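Local coordinates for pullulanase (Klebsiella oxytoca, PDB 2YOC), which hydrolyses the alpha-1,6-glucosidic linkages of pullulan and related alpha-dextrins, as a glycosyl hydrolase exported through a type 2 secretion system, at residues Ala481-Pro486 / Ser510-Val515. Residues are numbered along the deposited sequence; the frame is centred on the assembly and turned at random.
Sequences ADIQQP and STVEEV
A capped helix N-terminus, with Thr511 as N-cap, meets the type I turn Asp482-Gln485 in the Ins domain of pullulanase, and illustrates how the first amides of a helix can be used by two routes. One route is internal, a capping box: Glu514 N donates to Thr511 OG1 at 3.3 Å, while Glu514 OE2 receives Thr511 N from above the carboxylate plane and Thr511 OG1 on its anti side, both from the same face. The other is the turn, whose carbonyls take the two amides between the N-cap and Glu514. Val512 N donates to Gln485 O at 3.1 Å in a fairly straight bond (161°), and Glu513 N to Ile483 O at 2.8 Å, more bent at 146°. The turn itself is braced by Gln485, whose OE1 reaches back in its carbonyl plane to Asp482 N, 2.9 Å away.

Apolar groups fill in around these bonds. Ile483 and Val512 cross at about a right angle, CG2 of the isoleucine 4.0 Å from CG1 of the valine, which chi1 of -165° sets anti to its own backbone N. Thr511 CG2 lies 3.6 Å from Gln484 O. Val537 of helix 529-537 touches both Ile483 and Val512, Leu490 of helix 487-493 adds to Val512, and Trp885 of helix 883-886 packs on Ile483, joining the turn and the start of helix 512-520 to three neighbouring helices.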
loop_
_atom_site.group_PDB
_atom_site.type_symbol
_atom_site.label_atom_id
_atom_site.label_comp_id
_atom_site.label_asym_id
_atom_site.label_seq_id
_atom_site.Cartn_x
_atom_site.Cartn_y
_atom_site.Cartn_z
ATOM N N ALA B 481 -48.775 -17.561 28.849
ATOM C CA ALA B 481 -49.851 -17.330 27.882
ATOM C C ALA B 481 -49.273 -16.961 26.510
ATOM O O ALA B 481 -48.411 -16.083 26.417
ATOM C CB ALA B 481 -50.762 -16.230 28.367
ATOM N N ASP B 482 -49.735 -17.636 25.451
ATOM C CA ASP B 482 -49.282 -17.341 24.092
ATOM C C ASP B 482 -50.403 -16.729 23.251
ATOM O O ASP B 482 -51.581 -16.817 23.618
ATOM C CB ASP B 482 -48.653 -18.567 23.422
ATOM C CG ASP B 482 -47.455 -19.105 24.176
ATOM O OD1 ASP B 482 -46.416 -18.419 24.200
ATOM O OD2 ASP B 482 -47.566 -20.204 24.755
ATOM N N ILE B 483 -50.027 -16.076 22.143
ATOM C CA ILE B 483 -50.923 -15.369 21.226
ATOM C C ILE B 483 -52.078 -16.205 20.675
ATOM O O ILE B 483 -53.139 -15.655 20.373
ATOM C CB ILE B 483 -50.164 -14.578 20.133
ATOM C CG1 ILE B 483 -49.408 -15.511 19.174
ATOM C CG2 ILE B 483 -49.248 -13.515 20.748
ATOM C CD1 ILE B 483 -49.112 -14.910 17.902
ATOM N N GLN B 484 -51.887 -17.526 20.593
ATOM C CA GLN B 484 -52.862 -18.512 20.109
ATOM C C GLN B 484 -54.108 -18.565 20.995
ATOM O O GLN B 484 -55.195 -18.872 20.511
ATOM C CB GLN B 484 -52.209 -19.914 20.065
ATOM C CG GLN B 484 -51.153 -20.096 18.957
ATOM C CD GLN B 484 -49.784 -19.486 19.236
ATOM O OE1 GLN B 484 -49.202 -19.636 20.320
ATOM N NE2 GLN B 484 -49.210 -18.837 18.235
ATOM N N GLN B 485 -53.927 -18.238 22.285
ATOM C CA GLN B 485 -54.915 -18.297 23.359
ATOM C C GLN B 485 -55.710 -16.999 23.587
ATOM O O GLN B 485 -55.237 -15.926 23.192
ATOM C CB GLN B 485 -54.210 -18.735 24.656
ATOM C CG GLN B 485 -53.550 -20.110 24.535
ATOM C CD GLN B 485 -52.640 -20.418 25.686
ATOM O OE1 GLN B 485 -51.627 -19.749 25.933
ATOM N NE2 GLN B 485 -52.965 -21.472 26.392
ATOM N N PRO B 486 -56.901 -17.067 24.256
ATOM C CA PRO B 486 -57.678 -15.840 24.523
ATOM C C PRO B 486 -56.925 -14.736 25.239
ATOM O O PRO B 486 -56.058 -15.014 26.061
ATOM C CB PRO B 486 -58.829 -16.331 25.411
ATOM C CG PRO B 486 -58.398 -17.677 25.916
ATOM C CD PRO B 486 -57.611 -18.251 24.784
ATOM N N SER B 510 -61.938 -12.452 22.186
ATOM C CA SER B 510 -60.952 -12.600 21.112
ATOM C C SER B 510 -59.548 -12.977 21.649
ATOM O O SER B 510 -59.201 -12.594 22.777
ATOM C CB SER B 510 -60.897 -11.324 20.268
ATOM O OG SER B 510 -60.917 -10.139 21.052
ATOM N N THR B 511 -58.755 -13.736 20.829
ATOM C CA THR B 511 -57.390 -14.191 21.153
ATOM C C THR B 511 -56.368 -13.066 21.003
ATOM O O THR B 511 -56.682 -12.027 20.419
ATOM C CB THR B 511 -56.996 -15.441 20.350
ATOM O OG1 THR B 511 -56.822 -15.101 18.981
ATOM C CG2 THR B 511 -57.975 -16.597 20.516
ATOM N N VAL B 512 -55.144 -13.271 21.527
ATOM C CA VAL B 512 -54.078 -12.265 21.450
ATOM C C VAL B 512 -53.630 -12.089 19.989
ATOM O O VAL B 512 -53.375 -10.962 19.555
ATOM C CB VAL B 512 -52.906 -12.521 22.430
ATOM C CG1 VAL B 512 -52.029 -11.280 22.567
ATOM C CG2 VAL B 512 -53.410 -12.967 23.803
ATOM N N GLU B 513 -53.624 -13.204 19.222
ATOM C CA GLU B 513 -53.345 -13.265 17.782
ATOM C C GLU B 513 -54.331 -12.308 17.089
ATOM O O GLU B 513 -53.889 -11.371 16.405
ATOM C CB GLU B 513 -53.573 -14.706 17.281
ATOM C CG GLU B 513 -53.053 -15.033 15.888
ATOM C CD GLU B 513 -53.176 -16.506 15.534
ATOM O OE1 GLU B 513 -52.375 -17.314 16.057
ATOM O OE2 GLU B 513 -54.084 -16.855 14.744
ATOM N N GLU B 514 -55.662 -12.500 17.355
ATOM C CA GLU B 514 -56.767 -11.694 16.824
ATOM C C GLU B 514 -56.522 -10.195 17.050
ATOM O O GLU B 514 -56.383 -9.438 16.085
ATOM C CB GLU B 514 -58.109 -12.120 17.451
ATOM C CG GLU B 514 -58.724 -13.387 16.884
ATOM C CD GLU B 514 -59.993 -13.825 17.597
ATOM O OE1 GLU B 514 -61.040 -13.158 17.420
ATOM O OE2 GLU B 514 -59.943 -14.831 18.343
ATOM N N VAL B 515 -56.401 -9.794 18.329
ATOM C CA VAL B 515 -56.163 -8.416 18.772
ATOM C C VAL B 515 -54.960 -7.807 18.056
ATOM O O VAL B 515 -55.044 -6.661 17.620
ATOM C CB VAL B 515 -56.051 -8.325 20.317
ATOM C CG1 VAL B 515 -55.684 -6.917 20.778
ATOM C CG2 VAL B 515 -57.343 -8.788 20.980
#